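Local coordinates for DUF1254 domain-containing protein (Vibrio parahaemolyticus, PDB 3U07) that is of unknown function but combines a DUF1254 with a DUF1214 region and is probably exported from the cytoplasm, at residues P101-G106 / D184-R189; W109-M114 / G134-A139. The protein carries 2 engineered substitutions. All blocks are in the same frame, centred on the assembly; numbering follows the deposited sequence.

Both contacts lie in the DUF1254 region, their centres about 11 Å apart, but at different depths. Contact 2 is wholly buried and packs two beta strands of different sheets against each other. Contact 1 is only partly buried and sits at the margin of one of those sheets, where strands 96-100 and 187-190 give way to loop. Neither has a hydrogen bond across it: contact 2 relies on leucine, threonine and phenylalanine side chains, contact 1 on proline, selenomethionine and tryptophan. The two meet directly, as Met103 CE packs 3.3 Å from Trp109 CD2 and Trp186 CH2 comes within 3.7 Å of Ile110 O.

Contact 1: residues P101-G106 / D184-R189; sequences PDMDEG and DQWNIR
Pro101 and Gln185 are the residues whose CA atoms lie nearest, 6.4 Å apart, just beyond the place where strands 96-100 and 187-190 pair in antiparallel fashion through Asn187 with Ser99 and Arg189 with Ile97. Strand 187-190 is an outermost strand of a mixed sheet, and the contact packs the loop leaving 96-100 against the residues that lead into this edge strand. No hydrogen bond crosses between 101-106 and 184-189, and side chains take over. The pyrrolidine ring of Pro101 touches both Gln185 and Trp186 along its CG-CD side. Its CG rests on Gln185 CB at 3.8 Å, while its CD reaches the pyrrole part of the indole, 3.5 Å from Trp186 CD1, the proline ring and the indole crossing at about a right angle. Trp186 has CG beside its own backbone N (chi1 -75°), and the indole extends inward past the proline to touch Val100, Phe61 and Leu111. Gln185, by contrast, is exposed, and its CB makes the touch at the outer margin of the contact.

Met103 approaches the same indole from another quarter. A bend at chi2 (81°) turns the selenium, which stands in for sulfur, to the ring edge near its plane, 5.3 Å from the centroid of the five-membered ring of Trp186. This is an edge-on Met-aromatic contact. A second bend at chi3 (52°) brings the methyl CE to the benzo part, 4.3 Å from Trp186 CZ2, and Met103 also packs on Tyr182 of helix 173-183.

The contact is almost entirely apolar, and buries one polar atom, Trp186 NE1, without a hydrogen-bond partner. Its N-H is directed almost straight at Met103 SE, 4.1 Å from NE1, too long for a conventional hydrogen bond but consistent with a weak attraction to a polarisable selenium.

Contact 2: residues W109-M114 / G134-A139; sequences WILHTM and GQFMFA
Thr113 and Phe138 form the tight part of this contact. Both branches of the threonine meet the outer carbons of the ring: OG1 lies 3.4 Å from Phe138 CE2, and CG2 follows at 3.6 Å from the same carbon. A chi1 of 55° leaves OG1 and CG2 both facing the phenyl; the polar need of OG1 is met by Asn121 OD1 on the neighbouring strand, so its approach to the phenyl is packing alone. Strands 109-114 and 134-139 run parallel to each other, 1° apart in direction, yet with axes 11.3 Å apart they exchange no backbone bonds: they belong to two separate sheets laid face to face as in a beta sandwich, and their inward side chains fill the layer between. Towards the other end the fit slackens. Leu111 and Phe136 pass alongside each other, pointing opposite ways, with Leu111 CD2 4.0 Å from Phe136 CD2, while the same methyl lies at the edge of the Phe138 ring. Phe136 also stacks on Phe124. Beyond it, Trp109 approaches 134-139 no closer than 4.9 Å, and Gly134 and Gln135, at the start of their strand, are partly open to solvent.

Contact 1: residues P101-G106 / D184-R189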
ATOM      1  N   PRO A 101     -13.278   3.373 -16.055  1.00 29.22           N
ATOM      2  CA  PRO A 101     -13.421   3.361 -17.516  1.00 24.04           C
ATOM      3  C   PRO A 101     -12.402   2.456 -18.191  1.00 27.72           C
ATOM      4  O   PRO A 101     -11.347   2.185 -17.623  1.00 26.73           O
ATOM      5  CB  PRO A 101     -13.175   4.818 -17.892  1.00 29.20           C
ATOM      6  CG  PRO A 101     -12.121   5.230 -16.891  1.00 27.19           C
ATOM      7  CD  PRO A 101     -12.684   4.646 -15.599  1.00 27.21           C
ATOM      8  N   ASP A 102     -12.720   1.973 -19.391  1.00 25.52           N
ATOM      9  CA  ASP A 102     -11.750   1.170 -20.122  1.00 27.26           C
ATOM     10  C   ASP A 102     -10.597   2.154 -20.368  1.00 21.70           C
ATOM     11  O   ASP A 102     -10.825   3.329 -20.688  1.00 24.70           O
ATOM     12  CB  ASP A 102     -12.328   0.673 -21.454  1.00 29.19           C
ATOM     13  CG  ASP A 102     -13.340  -0.461 -21.273  1.00 33.20           C
ATOM     14  OD1 ASP A 102     -13.447  -0.995 -20.147  1.00 31.67           O
ATOM     15  OD2 ASP A 102     -14.019  -0.824 -22.256  1.00 33.72           O
HETATM   16  N   MSE A 103      -9.366   1.688 -20.192  1.00 23.79           N
HETATM   17  CA  MSE A 103      -8.192   2.541 -20.361  1.00 25.87           C
HETATM   18  C   MSE A 103      -7.540   2.299 -21.712  1.00 28.77           C
HETATM   19  O   MSE A 103      -7.900   1.358 -22.422  1.00 31.18           O
HETATM   20  CB  MSE A 103      -7.181   2.254 -19.246  1.00 34.85           C
HETATM   21  CG  MSE A 103      -6.716   3.472 -18.449  1.00 52.05           C
HETATM   22 SE   MSE A 103      -7.969   4.011 -17.070  0.79 40.99          SE
HETATM   23  CE  MSE A 103      -8.170   2.314 -16.191  1.00 71.90           C
ATOM     24  N   ASP A 104      -6.575   3.145 -22.064  1.00 26.89           N
ATOM     25  CA  ASP A 104      -5.883   3.004 -23.339  1.00 22.36           C
ATOM     26  C   ASP A 104      -4.802   1.939 -23.273  1.00 26.23           C
ATOM     27  O   ASP A 104      -4.152   1.756 -22.242  1.00 23.88           O
ATOM     28  CB  ASP A 104      -5.313   4.354 -23.799  1.00 27.50           C
ATOM     29  CG  ASP A 104      -4.448   5.037 -22.745  1.00 33.64           C
ATOM     30  OD1 ASP A 104      -4.611   4.770 -21.533  1.00 30.08           O
ATOM     31  OD2 ASP A 104      -3.609   5.872 -23.145  1.00 32.80           O
ATOM     32  N   GLU A 105      -4.628   1.222 -24.378  1.00 25.22           N
ATOM     33  CA  GLU A 105      -3.648   0.146 -24.449  1.00 31.08           C
ATOM     34  C   GLU A 105      -2.267   0.525 -23.936  1.00 31.35           C
ATOM     35  O   GLU A 105      -1.731   1.583 -24.277  1.00 26.57           O
ATOM     36  CB  GLU A 105      -3.524  -0.366 -25.886  1.00 40.75           C
ATOM     37  CG  GLU A 105      -2.592  -1.556 -26.014  1.00 39.72           C
ATOM     38  CD  GLU A 105      -2.558  -2.122 -27.416  1.00 52.68           C
ATOM     39  OE1 GLU A 105      -1.594  -1.833 -28.157  1.00 54.67           O
ATOM     40  OE2 GLU A 105      -3.506  -2.852 -27.773  1.00 54.90           O
ATOM     41  N   GLY A 106      -1.697  -0.355 -23.117  1.00 33.87           N
ATOM     42  CA  GLY A 106      -0.370  -0.118 -22.577  1.00 35.71           C
ATOM     43  C   GLY A 106      -0.262   0.646 -21.269  1.00 33.72           C
ATOM     44  O   GLY A 106       0.728   0.494 -20.557  1.00 36.18           O
ATOM     45  N   ASP A 184     -10.498  11.233 -14.347  1.00 37.02           N
ATOM     46  CA  ASP A 184     -11.672  12.063 -14.118  1.00 33.66           C
ATOM     47  C   ASP A 184     -12.946  11.256 -14.283  1.00 33.04           C
ATOM     48  O   ASP A 184     -13.997  11.625 -13.757  1.00 31.03           O
ATOM     49  CB  ASP A 184     -11.675  13.248 -15.090  1.00 53.25           C
ATOM     50  CG  ASP A 184     -10.723  14.349 -14.670  1.00 65.05           C
ATOM     51  OD1 ASP A 184      -9.596  14.035 -14.233  1.00 70.32           O
ATOM     52  OD2 ASP A 184     -11.096  15.534 -14.782  1.00 70.51           O
ATOM     53  N   GLN A 185     -12.842  10.149 -15.012  1.00 37.98           N
ATOM     54  CA  GLN A 185     -13.992   9.293 -15.253  1.00 38.38           C
ATOM     55  C   GLN A 185     -14.222   8.264 -14.149  1.00 32.83           C
ATOM     56  O   GLN A 185     -15.276   7.631 -14.098  1.00 30.87           O
ATOM     57  CB  GLN A 185     -13.856   8.618 -16.617  1.00 44.40           C
ATOM     58  CG  GLN A 185     -13.896   9.624 -17.761  1.00 48.18           C
ATOM     59  CD  GLN A 185     -13.841   8.968 -19.118  1.00 56.49           C
ATOM     60  OE1 GLN A 185     -12.770   8.809 -19.705  1.00 61.34           O
ATOM     61  NE2 GLN A 185     -15.000   8.565 -19.623  1.00 57.51           N
ATOM     62  N   TRP A 186     -13.236   8.089 -13.273  1.00 31.23           N
ATOM     63  CA  TRP A 186     -13.395   7.169 -12.150  1.00 33.37           C
ATOM     64  C   TRP A 186     -14.503   7.789 -11.294  1.00 32.25           C
ATOM     65  O   TRP A 186     -14.613   9.011 -11.196  1.00 33.42           O
ATOM     66  CB  TRP A 186     -12.098   7.071 -11.345  1.00 28.53           C
ATOM     67  CG  TRP A 186     -11.028   6.264 -12.014  1.00 24.93           C
ATOM     68  CD1 TRP A 186     -10.649   6.327 -13.326  1.00 22.13           C
ATOM     69  CD2 TRP A 186     -10.168   5.298 -11.395  1.00 25.50           C
ATOM     70  NE1 TRP A 186      -9.603   5.462 -13.560  1.00 25.24           N
ATOM     71  CE2 TRP A 186      -9.285   4.823 -12.390  1.00 22.06           C
ATOM     72  CE3 TRP A 186     -10.050   4.797 -10.092  1.00 30.96           C
ATOM     73  CZ2 TRP A 186      -8.307   3.861 -12.128  1.00 26.28           C
ATOM     74  CZ3 TRP A 186      -9.075   3.839  -9.830  1.00 30.19           C
ATOM     75  CH2 TRP A 186      -8.212   3.387 -10.844  1.00 30.95           C
ATOM     76  N   ASN A 187     -15.319   6.956 -10.664  1.00 32.21           N
ATOM     77  CA  ASN A 187     -16.422   7.477  -9.868  1.00 27.59           C
ATOM     78  C   ASN A 187     -16.729   6.531  -8.719  1.00 29.71           C
ATOM     79  O   ASN A 187     -16.351   5.361  -8.759  1.00 34.41           O
ATOM     80  CB  ASN A 187     -17.650   7.625 -10.780  1.00 24.03           C
ATOM     81  CG  ASN A 187     -18.746   8.488 -10.173  1.00 30.62           C
ATOM     82  OD1 ASN A 187     -18.551   9.133  -9.147  1.00 32.36           O
ATOM     83  ND2 ASN A 187     -19.904   8.510 -10.820  1.00 30.03           N
ATOM     84  N   ILE A 188     -17.380   7.052  -7.685  1.00 25.08           N
ATOM     85  CA  ILE A 188     -17.790   6.253  -6.529  1.00 21.33           C
ATOM     86  C   ILE A 188     -19.253   6.592  -6.277  1.00 27.61           C
ATOM     87  O   ILE A 188     -19.602   7.760  -6.114  1.00 29.00           O
ATOM     88  CB  ILE A 188     -17.020   6.607  -5.244  1.00 26.54           C
ATOM     89  CG1 ILE A 188     -15.530   6.321  -5.412  1.00 26.01           C
ATOM     90  CG2 ILE A 188     -17.593   5.802  -4.066  1.00 21.80           C
ATOM     91  CD1 ILE A 188     -14.702   6.820  -4.241  1.00 28.41           C
ATOM     92  N   ARG A 189     -20.104   5.575  -6.248  1.00 22.22           N
ATOM     93  CA  ARG A 189     -21.530   5.782  -6.019  1.00 23.60           C
ATOM     94  C   ARG A 189     -22.108   4.685  -5.129  1.00 23.97           C
ATOM     95  O   ARG A 189     -21.697   3.528  -5.216  1.00 21.46           O
ATOM     96  CB  ARG A 189     -22.288   5.764  -7.351  1.00 27.20           C
ATOM     97  CG  ARG A 189     -22.111   6.987  -8.234  1.00 28.71           C
ATOM     98  CD  ARG A 189     -22.776   6.761  -9.579  1.00 27.55           C
ATOM     99  NE  ARG A 189     -21.996   5.862 -10.428  1.00 27.39           N
ATOM    100  CZ  ARG A 189     -22.416   5.391 -11.596  1.00 29.83           C
ATOM    101  NH1 ARG A 189     -23.614   5.728 -12.050  1.00 36.44           N
ATOM    102  NH2 ARG A 189     -21.637   4.595 -12.316  1.00 27.56           N
TER

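Contact 2: residues W109-M114 / G134-A139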
ATOM      1  N   TRP A 109      -2.462   0.692 -14.676  1.00 27.90           N
ATOM      2  CA  TRP A 109      -3.432   1.264 -13.746  1.00 24.03           C
ATOM      3  C   TRP A 109      -3.806   0.196 -12.744  1.00 22.40           C
ATOM      4  O   TRP A 109      -3.684  -0.999 -13.021  1.00 26.98           O
ATOM      5  CB  TRP A 109      -4.698   1.743 -14.459  1.00 24.81           C
ATOM      6  CG  TRP A 109      -5.468   0.651 -15.147  1.00 21.04           C
ATOM      7  CD1 TRP A 109      -5.286   0.194 -16.421  1.00 27.89           C
ATOM      8  CD2 TRP A 109      -6.543  -0.119 -14.596  1.00 22.39           C
ATOM      9  NE1 TRP A 109      -6.183  -0.809 -16.700  1.00 30.26           N
ATOM     10  CE2 TRP A 109      -6.968  -1.020 -15.598  1.00 25.54           C
ATOM     11  CE3 TRP A 109      -7.191  -0.129 -13.353  1.00 21.40           C
ATOM     12  CZ2 TRP A 109      -8.013  -1.928 -15.393  1.00 18.53           C
ATOM     13  CZ3 TRP A 109      -8.229  -1.031 -13.150  1.00 25.76           C
ATOM     14  CH2 TRP A 109      -8.632  -1.917 -14.166  1.00 23.94           C
ATOM     15  N   ILE A 110      -4.252   0.625 -11.573  1.00 18.01           N
ATOM     16  CA  ILE A 110      -4.646  -0.322 -10.546  1.00 17.09           C
ATOM     17  C   ILE A 110      -5.610   0.304  -9.548  1.00 18.75           C
ATOM     18  O   ILE A 110      -5.459   1.470  -9.172  1.00 22.45           O
ATOM     19  CB  ILE A 110      -3.404  -0.866  -9.788  1.00 30.21           C
ATOM     20  CG1 ILE A 110      -3.830  -1.926  -8.771  1.00 25.66           C
ATOM     21  CG2 ILE A 110      -2.659   0.284  -9.106  1.00 25.23           C
ATOM     22  CD1 ILE A 110      -2.685  -2.764  -8.266  1.00 20.56           C
ATOM     23  N   LEU A 111      -6.632  -0.460  -9.173  1.00 18.99           N
ATOM     24  CA  LEU A 111      -7.599  -0.029  -8.164  1.00 18.62           C
ATOM     25  C   LEU A 111      -7.258  -0.960  -7.001  1.00 21.66           C
ATOM     26  O   LEU A 111      -7.406  -2.177  -7.101  1.00 20.13           O
ATOM     27  CB  LEU A 111      -9.037  -0.252  -8.634  1.00 15.27           C
ATOM     28  CG  LEU A 111     -10.144  -0.103  -7.578  1.00 19.60           C
ATOM     29  CD1 LEU A 111     -10.062   1.265  -6.909  1.00 21.08           C
ATOM     30  CD2 LEU A 111     -11.498  -0.293  -8.248  1.00 20.22           C
ATOM     31  N   HIS A 112      -6.783  -0.385  -5.904  1.00 24.86           N
ATOM     32  CA  HIS A 112      -6.364  -1.171  -4.751  1.00 18.71           C
ATOM     33  C   HIS A 112      -7.147  -0.810  -3.491  1.00 19.83           C
ATOM     34  O   HIS A 112      -7.174   0.349  -3.086  1.00 17.52           O
ATOM     35  CB  HIS A 112      -4.865  -0.931  -4.538  1.00 15.74           C
ATOM     36  CG  HIS A 112      -4.299  -1.604  -3.330  1.00 20.80           C
ATOM     37  ND1 HIS A 112      -3.274  -1.050  -2.589  1.00 21.65           N
ATOM     38  CD2 HIS A 112      -4.590  -2.786  -2.741  1.00 19.90           C
ATOM     39  CE1 HIS A 112      -2.965  -1.861  -1.595  1.00 19.86           C
ATOM     40  NE2 HIS A 112      -3.749  -2.923  -1.665  1.00 23.64           N
ATOM     41  N   THR A 113      -7.780  -1.804  -2.872  1.00 15.81           N
ATOM     42  CA  THR A 113      -8.546  -1.563  -1.656  1.00 16.22           C
ATOM     43  C   THR A 113      -8.087  -2.489  -0.548  1.00 18.21           C
ATOM     44  O   THR A 113      -7.700  -3.628  -0.801  1.00 13.87           O
ATOM     45  CB  THR A 113     -10.076  -1.778  -1.872  1.00 15.82           C
ATOM     46  OG1 THR A 113     -10.309  -3.094  -2.391  1.00 15.47           O
ATOM     47  CG2 THR A 113     -10.641  -0.743  -2.847  1.00 14.61           C
HETATM   48  N   MSE A 114      -8.129  -1.988   0.682  1.00 12.56           N
HETATM   49  CA  MSE A 114      -7.720  -2.769   1.845  1.00 18.88           C
HETATM   50  C   MSE A 114      -8.703  -2.528   2.975  1.00 16.78           C
HETATM   51  O   MSE A 114      -9.274  -1.441   3.084  1.00 17.07           O
HETATM   52  CB  MSE A 114      -6.309  -2.361   2.288  1.00 13.88           C
HETATM   53  CG  MSE A 114      -5.237  -2.689   1.252  1.00 19.87           C
HETATM   54 SE   MSE A 114      -3.445  -2.211   1.833  0.76 22.46          SE
HETATM   55  CE  MSE A 114      -3.621  -0.322   1.482  1.00 86.67           C
ATOM     56  N   GLY A 134     -14.360  -1.279 -15.482  1.00 18.38           N
ATOM     57  CA  GLY A 134     -15.643  -1.868 -15.131  1.00 19.78           C
ATOM     58  C   GLY A 134     -16.339  -1.248 -13.937  1.00 21.81           C
ATOM     59  O   GLY A 134     -15.901  -0.229 -13.402  1.00 17.69           O
ATOM     60  N   GLN A 135     -17.448  -1.865 -13.535  1.00 21.57           N
ATOM     61  CA  GLN A 135     -18.225  -1.407 -12.391  1.00 19.69           C
ATOM     62  C   GLN A 135     -17.911  -2.395 -11.273  1.00 15.95           C
ATOM     63  O   GLN A 135     -18.335  -3.544 -11.320  1.00 19.30           O
ATOM     64  CB  GLN A 135     -19.722  -1.433 -12.718  1.00 18.43           C
ATOM     65  CG  GLN A 135     -20.139  -0.552 -13.892  1.00 21.40           C
ATOM     66  CD  GLN A 135     -19.823   0.919 -13.678  1.00 27.08           C
ATOM     67  OE1 GLN A 135     -19.600   1.366 -12.554  1.00 27.24           O
ATOM     68  NE2 GLN A 135     -19.823   1.682 -14.762  1.00 30.87           N
ATOM     69  N   PHE A 136     -17.168  -1.946 -10.270  1.00 14.37           N
ATOM     70  CA  PHE A 136     -16.769  -2.816  -9.175  1.00 13.29           C
ATOM     71  C   PHE A 136     -17.548  -2.494  -7.918  1.00 16.22           C
ATOM     72  O   PHE A 136     -17.451  -1.398  -7.370  1.00 17.71           O
ATOM     73  CB  PHE A 136     -15.258  -2.674  -8.960  1.00 12.31           C
ATOM     74  CG  PHE A 136     -14.457  -2.940 -10.211  1.00 17.25           C
ATOM     75  CD1 PHE A 136     -14.293  -4.239 -10.679  1.00 18.39           C
ATOM     76  CD2 PHE A 136     -13.906  -1.893 -10.941  1.00 19.23           C
ATOM     77  CE1 PHE A 136     -13.589  -4.494 -11.860  1.00 20.15           C
ATOM     78  CE2 PHE A 136     -13.199  -2.139 -12.126  1.00 20.02           C
ATOM     79  CZ  PHE A 136     -13.042  -3.443 -12.583  1.00 15.73           C
HETATM   80  N   MSE A 137     -18.340  -3.461  -7.472  1.00 15.88           N
HETATM   81  CA  MSE A 137     -19.161  -3.257  -6.297  1.00 17.72           C
HETATM   82  C   MSE A 137     -18.551  -3.856  -5.044  1.00 16.15           C
HETATM   83  O   MSE A 137     -18.148  -5.015  -5.029  1.00 15.04           O
HETATM   84  CB  MSE A 137     -20.565  -3.844  -6.527  1.00 12.58           C
HETATM   85  CG  MSE A 137     -21.568  -3.498  -5.429  1.00 14.73           C
HETATM   86 SE   MSE A 137     -23.393  -4.130  -5.789  0.78 26.61          SE
HETATM   87  CE  MSE A 137     -23.240  -5.812  -4.898  1.00 23.08           C
ATOM     88  N   PHE A 138     -18.480  -3.040  -4.000  1.00 13.06           N
ATOM     89  CA  PHE A 138     -17.956  -3.463  -2.715  1.00 15.34           C
ATOM     90  C   PHE A 138     -19.145  -3.544  -1.771  1.00 16.94           C
ATOM     91  O   PHE A 138     -19.884  -2.572  -1.610  1.00 13.72           O
ATOM     92  CB  PHE A 138     -16.937  -2.444  -2.200  1.00 15.92           C
ATOM     93  CG  PHE A 138     -15.734  -2.325  -3.073  1.00 16.19           C
ATOM     94  CD1 PHE A 138     -15.802  -1.632  -4.279  1.00 13.57           C
ATOM     95  CD2 PHE A 138     -14.549  -2.973  -2.729  1.00 14.85           C
ATOM     96  CE1 PHE A 138     -14.706  -1.585  -5.138  1.00 18.40           C
ATOM     97  CE2 PHE A 138     -13.442  -2.935  -3.579  1.00 17.49           C
ATOM     98  CZ  PHE A 138     -13.523  -2.242  -4.786  1.00 20.75           C
ATOM     99  N   ALA A 139     -19.334  -4.706  -1.158  1.00 14.84           N
ATOM    100  CA  ALA A 139     -20.450  -4.892  -0.246  1.00 18.23           C
ATOM    101  C   ALA A 139     -19.982  -5.544   1.031  1.00 20.76           C
ATOM    102  O   ALA A 139     -18.993  -6.286   1.031  1.00 18.29           O
ATOM    103  CB  ALA A 139     -21.533  -5.756  -0.909  1.00 19.90           C
TER